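Glycoside hydrolase (Streptococcus pneumoniae serotype 4, PDB 6ORH) probably hydrolyses alpha-L-fucosidic linkages as a family 29 glycoside hydrolase, helping the bacterium to degrade fucosylated carbohydrate antigens of its host. Local coordinates at residues K187-I192 with I201-G206; S208-G213 with Q225-D230. The protein carries 2 engineered substitutions. One frame throughout, in Å; residues are numbered along the deposited sequence. Where two conformers were deposited one is given.

Contact 1 (K187-I192 with I201-G206); sequences KWFETI and IFSTEG. With GAL (beta-D-galactopyranose), chain C.
Helix 185-196 packs on strand 200-202 and the residues that follow it, with Phe-189 and Ile-201 the nearest residues along the two backbones, their CA atoms 8.2 Å apart. The two elements are successive parts of a beta-alpha-beta unit, strand 167-169, helix 185-196, strand 200-202, in the TIM-barrel catalytic domain, and the contact shows how such a helix is seated on its barrel: by hydrophobic side chains, with no hydrogen bond across the interface. Ile-201 is the strand residue that meets the helix. Its CG1 stands anti to the carbonyl carbon (chi1 -59°), and an extended chi2 (168°) carries CD1 on toward the helix, where it meets CD1 of the Phe-189 ring at 3.8 Å. The same methyl reaches Ile-192 tip to tip, CD1 to CD1 at 3.8 Å, while the other branch, CG2, lies 4.0 Å from Phe-189 CE1. Met-170 packs on both helix residues. Further along, Glu-205 CB approaches the Phe-189 ring at its edge, 4.3 Å from CZ. Strand residue Phe-202 turns its ring edge to the bound galactose, CE1 lying 3.8 Å from O4. An ST turn follows: Ser-203 OG accepts the backbone N of Glu-205 at 3.0 Å and is also hydrogen-bonded to Thr-207 OG1, fixing the hydroxyl that stands 4.1 Å from Phe-189 CZ.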
loop_
_atom_site.group_PDB
_atom_site.type_symbol
_atom_site.label_atom_id
_atom_site.label_comp_id
_atom_site.label_asym_id
_atom_site.label_seq_id
_atom_site.Cartn_x
_atom_site.Cartn_y
_atom_site.Cartn_z
ATOM N N LYS A 187 -8.875 -31.050 19.968
ATOM C CA LYS A 187 -8.546 -32.453 19.829
ATOM C C LYS A 187 -7.708 -32.657 18.571
ATOM O O LYS A 187 -6.724 -33.385 18.601
ATOM C CB LYS A 187 -9.833 -33.285 19.808
ATOM C CG LYS A 187 -9.601 -34.780 19.886
ATOM C CD LYS A 187 -10.887 -35.531 20.153
ATOM C CE LYS A 187 -10.657 -37.025 20.259
ATOM N NZ LYS A 187 -11.960 -37.722 20.338
ATOM N N TRP A 188 -8.063 -31.949 17.489
ATOM C CA TRP A 188 -7.254 -32.042 16.278
ATOM C C TRP A 188 -5.832 -31.549 16.530
ATOM O O TRP A 188 -4.886 -32.214 16.090
ATOM C CB TRP A 188 -7.860 -31.242 15.124
ATOM C CG TRP A 188 -9.235 -31.657 14.700
ATOM C CD1 TRP A 188 -9.976 -32.727 15.121
ATOM C CD2 TRP A 188 -10.003 -31.023 13.668
ATOM N NE1 TRP A 188 -11.171 -32.782 14.433
ATOM C CE2 TRP A 188 -11.216 -31.741 13.548
ATOM C CE3 TRP A 188 -9.770 -29.914 12.846
ATOM C CZ2 TRP A 188 -12.192 -31.390 12.606
ATOM C CZ3 TRP A 188 -10.746 -29.536 11.949
ATOM C CH2 TRP A 188 -11.914 -30.299 11.815
ATOM N N PHE A 189 -5.696 -30.417 17.229
ATOM C CA PHE A 189 -4.377 -29.818 17.429
ATOM C C PHE A 189 -3.534 -30.734 18.310
ATOM O O PHE A 189 -2.317 -30.863 18.099
ATOM C CB PHE A 189 -4.489 -28.410 18.027
ATOM C CG PHE A 189 -5.288 -27.408 17.226
ATOM C CD1 PHE A 189 -5.505 -27.578 15.853
ATOM C CD2 PHE A 189 -5.847 -26.296 17.866
ATOM C CE1 PHE A 189 -6.214 -26.619 15.130
ATOM C CE2 PHE A 189 -6.581 -25.358 17.155
ATOM C CZ PHE A 189 -6.770 -25.531 15.792
ATOM N N GLU A 190 -4.187 -31.378 19.289
ATOM C CA GLU A 190 -3.491 -32.311 20.166
ATOM C C GLU A 190 -2.867 -33.454 19.368
ATOM O O GLU A 190 -1.696 -33.791 19.579
ATOM C CB GLU A 190 -4.456 -32.858 21.218
ATOM C CG GLU A 190 -4.701 -31.909 22.370
ATOM C CD GLU A 190 -5.790 -32.391 23.321
ATOM O OE1 GLU A 190 -6.313 -33.497 23.105
ATOM O OE2 GLU A 190 -6.127 -31.656 24.255
ATOM N N THR A 191 -3.652 -34.041 18.446
ATOM C CA THR A 191 -3.185 -35.140 17.622
ATOM C C THR A 191 -2.032 -34.668 16.729
ATOM O O THR A 191 -1.074 -35.409 16.503
ATOM C CB THR A 191 -4.324 -35.778 16.811
ATOM O OG1 THR A 191 -5.017 -36.639 17.722
ATOM C CG2 THR A 191 -3.857 -36.614 15.641
ATOM N N ILE A 192 -2.180 -33.464 16.160
ATOM C CA ILE A 192 -1.118 -32.942 15.296
ATOM C C ILE A 192 0.189 -32.835 16.084
ATOM O O ILE A 192 1.252 -33.195 15.564
ATOM C CB ILE A 192 -1.537 -31.635 14.594
ATOM C CG1 ILE A 192 -2.714 -31.925 13.655
ATOM C CG2 ILE A 192 -0.363 -30.994 13.850
ATOM C CD1 ILE A 192 -3.407 -30.669 13.171
ATOM N N ILE A 201 0.250 -24.846 11.960
ATOM C CA ILE A 201 -1.136 -25.087 11.556
ATOM C C ILE A 201 -1.761 -23.777 11.075
ATOM O O ILE A 201 -1.740 -22.760 11.792
ATOM C CB ILE A 201 -1.946 -25.675 12.736
ATOM C CG1 ILE A 201 -1.350 -26.990 13.250
ATOM C CG2 ILE A 201 -3.414 -25.814 12.331
ATOM C CD1 ILE A 201 -1.923 -27.464 14.587
ATOM N N PHE A 202 -2.289 -23.802 9.843
ATOM C CA PHE A 202 -3.124 -22.721 9.319
ATOM C C PHE A 202 -4.576 -23.062 9.646
ATOM O O PHE A 202 -5.037 -24.146 9.313
ATOM C CB PHE A 202 -2.955 -22.670 7.790
ATOM C CG PHE A 202 -3.801 -21.618 7.116
ATOM C CD1 PHE A 202 -5.155 -21.841 6.909
ATOM C CD2 PHE A 202 -3.244 -20.431 6.673
ATOM C CE1 PHE A 202 -5.933 -20.886 6.269
ATOM C CE2 PHE A 202 -4.018 -19.465 6.038
ATOM C CZ PHE A 202 -5.370 -19.685 5.856
ATOM N N SER A 203 -5.253 -22.149 10.347
ATOM C CA SER A 203 -6.670 -22.329 10.679
ATOM C C SER A 203 -7.283 -20.960 10.942
ATOM O O SER A 203 -6.590 -19.949 10.973
ATOM C CB SER A 203 -6.881 -23.228 11.877
ATOM O OG SER A 203 -6.581 -22.506 13.080
ATOM N N THR A 204 -8.603 -20.950 11.177
ATOM C CA THR A 204 -9.324 -19.761 11.604
ATOM C C THR A 204 -9.110 -19.451 13.084
ATOM O O THR A 204 -9.505 -18.372 13.522
ATOM C CB THR A 204 -10.824 -19.918 11.306
ATOM O OG1 THR A 204 -11.343 -21.117 11.897
ATOM C CG2 THR A 204 -11.107 -19.867 9.819
ATOM N N GLU A 205 -8.481 -20.374 13.832
ATOM C CA GLU A 205 -8.369 -20.265 15.285
ATOM C C GLU A 205 -6.951 -19.802 15.647
ATOM O O GLU A 205 -6.162 -19.430 14.773
ATOM C CB GLU A 205 -8.669 -21.629 15.921
ATOM C CG GLU A 205 -9.929 -22.276 15.325
ATOM C CD GLU A 205 -11.175 -21.426 15.562
ATOM O OE1 GLU A 205 -11.554 -21.293 16.750
ATOM O OE2 GLU A 205 -11.769 -20.860 14.582
ATOM N N GLY A 206 -6.642 -19.784 16.947
ATOM C CA GLY A 206 -5.379 -19.150 17.320
ATOM C C GLY A 206 -4.163 -20.061 17.207
ATOM O O GLY A 206 -3.463 -20.307 18.211
HETATM C C1 GAL C . -11.017 -18.076 2.670
HETATM C C2 GAL C . -11.479 -18.464 4.091
HETATM C C3 GAL C . -10.311 -18.404 5.087
HETATM C C4 GAL C . -9.039 -19.052 4.531
HETATM C C5 GAL C . -8.770 -18.451 3.144
HETATM C C6 GAL C . -7.526 -18.988 2.476
HETATM O O2 GAL C . -12.490 -17.541 4.525
HETATM O O3 GAL C . -10.705 -19.003 6.353
HETATM O O4 GAL C . -9.186 -20.496 4.412
HETATM O O5 GAL C . -9.873 -18.839 2.290
HETATM O O6 GAL C . -7.247 -18.193 1.292
#

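Contact 2 (S208-G213 with Q225-D230); sequences SIRWIG and QKVNPD. With GAL (beta-D-galactopyranose), chain C.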
loop_
_atom_site.group_PDB
_atom_site.type_symbol
_atom_site.label_atom_id
_atom_site.label_comp_id
_atom_site.label_asym_id
_atom_site.label_seq_id
_atom_site.Cartn_x
_atom_site.Cartn_y
_atom_site.Cartn_z
ATOM N N SER A 208 -0.501 -21.272 14.811
ATOM C CA SER A 208 0.758 -20.606 14.520
ATOM C C SER A 208 0.723 -19.835 13.208
ATOM O O SER A 208 1.572 -18.953 13.009
ATOM C CB SER A 208 1.901 -21.602 14.562
ATOM O OG SER A 208 1.530 -22.805 13.867
ATOM N N ILE A 209 -0.203 -20.185 12.296
ATOM C CA ILE A 209 -0.385 -19.477 11.031
ATOM C C ILE A 209 -1.828 -18.975 10.928
ATOM O O ILE A 209 -2.741 -19.728 11.220
ATOM C CB ILE A 209 -0.031 -20.374 9.833
ATOM C CG1 ILE A 209 1.368 -20.998 9.997
ATOM C CG2 ILE A 209 -0.138 -19.571 8.518
ATOM C CD1 ILE A 209 1.818 -21.848 8.821
ATOM N N ARG A 210 -2.020 -17.718 10.489
ATOM C CA ARG A 210 -3.342 -17.190 10.175
ATOM C C ARG A 210 -3.393 -16.827 8.690
ATOM O O ARG A 210 -2.361 -16.680 8.024
ATOM C CB ARG A 210 -3.626 -15.918 11.004
ATOM C CG ARG A 210 -2.795 -14.694 10.592
ATOM C CD ARG A 210 -3.250 -13.497 11.427
ATOM N NE ARG A 210 -2.579 -12.276 10.951
ATOM C CZ ARG A 210 -1.353 -11.923 11.308
ATOM N NH1 ARG A 210 -0.659 -12.686 12.150
ATOM N NH2 ARG A 210 -0.828 -10.804 10.788
ATOM N N TRP A 211 -4.616 -16.647 8.190
ATOM C CA TRP A 211 -4.787 -16.086 6.870
ATOM C C TRP A 211 -4.454 -14.594 6.884
ATOM O O TRP A 211 -4.756 -13.931 7.870
ATOM C CB TRP A 211 -6.243 -16.333 6.486
ATOM C CG TRP A 211 -6.475 -15.968 5.055
ATOM C CD1 TRP A 211 -5.629 -16.121 3.994
ATOM C CD2 TRP A 211 -7.668 -15.360 4.548
ATOM N NE1 TRP A 211 -6.215 -15.646 2.850
ATOM C CE2 TRP A 211 -7.465 -15.177 3.159
ATOM C CE3 TRP A 211 -8.878 -14.971 5.124
ATOM C CZ2 TRP A 211 -8.452 -14.631 2.330
ATOM C CZ3 TRP A 211 -9.858 -14.434 4.301
ATOM C CH2 TRP A 211 -9.632 -14.250 2.936
ATOM N N ILE A 212 -3.826 -14.083 5.806
ATOM C CA ILE A 212 -3.519 -12.656 5.700
ATOM C C ILE A 212 -4.774 -11.831 5.387
ATOM O O ILE A 212 -4.738 -10.599 5.485
ATOM C CB ILE A 212 -2.403 -12.387 4.673
ATOM C CG1 ILE A 212 -1.781 -10.990 4.819
ATOM C CG2 ILE A 212 -2.918 -12.592 3.247
ATOM C CD1 ILE A 212 -0.977 -10.800 6.121
ATOM N N GLY A 213 -5.881 -12.481 5.003
ATOM C CA GLY A 213 -7.170 -11.813 4.832
ATOM C C GLY A 213 -7.503 -11.494 3.374
ATOM O O GLY A 213 -8.558 -10.903 3.083
ATOM N N GLN A 225 3.252 -9.567 13.247
ATOM C CA GLN A 225 3.100 -11.020 13.176
ATOM C C GLN A 225 2.666 -11.539 14.545
ATOM O O GLN A 225 3.372 -12.318 15.189
ATOM C CB GLN A 225 4.417 -11.665 12.707
ATOM C CG GLN A 225 4.769 -11.299 11.273
ATOM C CD GLN A 225 3.950 -12.034 10.237
ATOM O OE1 GLN A 225 2.718 -12.107 10.286
ATOM N NE2 GLN A 225 4.633 -12.604 9.245
ATOM N N LYS A 226 1.499 -11.069 14.985
ATOM C CA LYS A 226 0.959 -11.411 16.305
ATOM C C LYS A 226 -0.513 -10.996 16.306
ATOM O O LYS A 226 -0.876 -10.013 15.645
ATOM C CB LYS A 226 1.743 -10.724 17.452
ATOM C CG LYS A 226 1.921 -9.212 17.362
ATOM C CD LYS A 226 2.637 -8.672 18.619
ATOM C CE LYS A 226 2.889 -7.174 18.563
ATOM N NZ LYS A 226 3.524 -6.675 19.829
ATOM N N VAL A 227 -1.328 -11.728 17.083
ATOM C CA VAL A 227 -2.763 -11.462 17.212
ATOM C C VAL A 227 -3.199 -11.939 18.589
ATOM O O VAL A 227 -2.467 -12.633 19.257
ATOM C CB VAL A 227 -3.572 -12.234 16.146
ATOM C CG1 VAL A 227 -3.384 -11.680 14.726
ATOM C CG2 VAL A 227 -3.352 -13.738 16.203
ATOM N N ASN A 228 -4.430 -11.568 18.974
ATOM C CA ASN A 228 -5.127 -12.152 20.099
ATOM C C ASN A 228 -6.105 -13.186 19.539
ATOM O O ASN A 228 -6.927 -12.832 18.696
ATOM C CB ASN A 228 -5.847 -11.025 20.838
ATOM C CG ASN A 228 -6.518 -11.535 22.093
ATOM O OD1 ASN A 228 -6.988 -12.672 22.127
ATOM N ND2 ASN A 228 -6.554 -10.702 23.132
ATOM N N PRO A 229 -5.998 -14.475 19.929
ATOM C CA PRO A 229 -6.818 -15.530 19.337
ATOM C C PRO A 229 -8.309 -15.257 19.500
ATOM O O PRO A 229 -9.115 -15.714 18.694
ATOM C CB PRO A 229 -6.456 -16.819 20.083
ATOM C CG PRO A 229 -5.104 -16.529 20.706
ATOM C CD PRO A 229 -5.027 -15.028 20.890
ATOM N N ASP A 230 -8.684 -14.490 20.531
ATOM C CA ASP A 230 -10.091 -14.211 20.747
ATOM C C ASP A 230 -10.681 -13.240 19.733
ATOM O O ASP A 230 -11.912 -13.044 19.708
ATOM C CB ASP A 230 -10.298 -13.712 22.187
ATOM C CG ASP A 230 -10.331 -14.835 23.209
ATOM O OD1 ASP A 230 -10.330 -16.023 22.808
ATOM O OD2 ASP A 230 -10.430 -14.523 24.412
HETATM C C1 GAL C . -11.017 -18.076 2.670
HETATM C C2 GAL C . -11.479 -18.464 4.091
HETATM C C3 GAL C . -10.311 -18.404 5.087
HETATM C C4 GAL C . -9.039 -19.052 4.531
HETATM C C5 GAL C . -8.770 -18.451 3.144
HETATM C C6 GAL C . -7.526 -18.988 2.476
HETATM O O2 GAL C . -12.490 -17.541 4.525
HETATM O O3 GAL C . -10.705 -19.003 6.353
HETATM O O4 GAL C . -9.186 -20.496 4.412
HETATM O O5 GAL C . -9.873 -18.839 2.290
HETATM O O6 GAL C . -7.247 -18.193 1.292
#
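Behind the galactose-binding wall of the catalytic domain, strands 209-211 and 226-227 meet through side chains, and Arg-210 carries nearly all of the contact with Val-227 and Gln-225. The strands do not pair directly: both hydrogen-bond to strand 250-259, and Arg-210 and Val-227, the closest backbone positions, have CA atoms 9.1 Å apart. The side chains bridge the gap, most of the reach coming from the arginine. From CG, set between the backbone N and the carbonyl carbon (chi1 70°), the chain runs extended to NE, and the methyl CG1 of Val-227 settles over one face of the guanidinium, 3.8 Å from Arg-210 CD and 4.0 Å from CZ. This is apolar packing on a charged but flat group, each of whose nitrogens has a partner outside the two segments: NE the carbonyl O of Leu-241, NH1 Ser-252 OG and NH2 the carbonyl O of Trp-224. Three such bonds should limit the group's rotation and help to stabilise its positive charge in a buried place. Gln-225 comes near without bonding to it; OE1 is 3.8 Å from Arg-210 NH2, with the amide and guanidinium planes 87° apart, and accepts instead from the backbone N of Gly-254, while NE2 bonds Thr-290 OG1. Next to the arginine in the strand, Trp-211 serves the ligand. Galactose C5 sits 3.5 Å above the centre of one indole face, the backbone N of Gly-213 approaches the opposite face toward its rim, and NE1 lies 3.2 Å from the sugar O6. Stacking of a pyranose on an aromatic platform in this way, by CH-pi contact, is a hallmark of carbohydrate-binding sites in glycoside hydrolases.

Contacts 1 and 2 are both buried and follow one another along the chain, their centres 13 Å apart, and they illustrate two kinds of packing within one barrel. Contact 1 seats an outer helix on the barrel by mainly apolar packing; contact 2 joins two strand segments through an arginine whose nitrogens are hydrogen-bonded by surrounding residues. They are coupled directly: Ile-201 O probably accepts from Ile-209 N at 3.0 Å, and the Phe-202 ring packs on Trp-211 CB. Each segment pair also contributes an aromatic residue to the same galactose site.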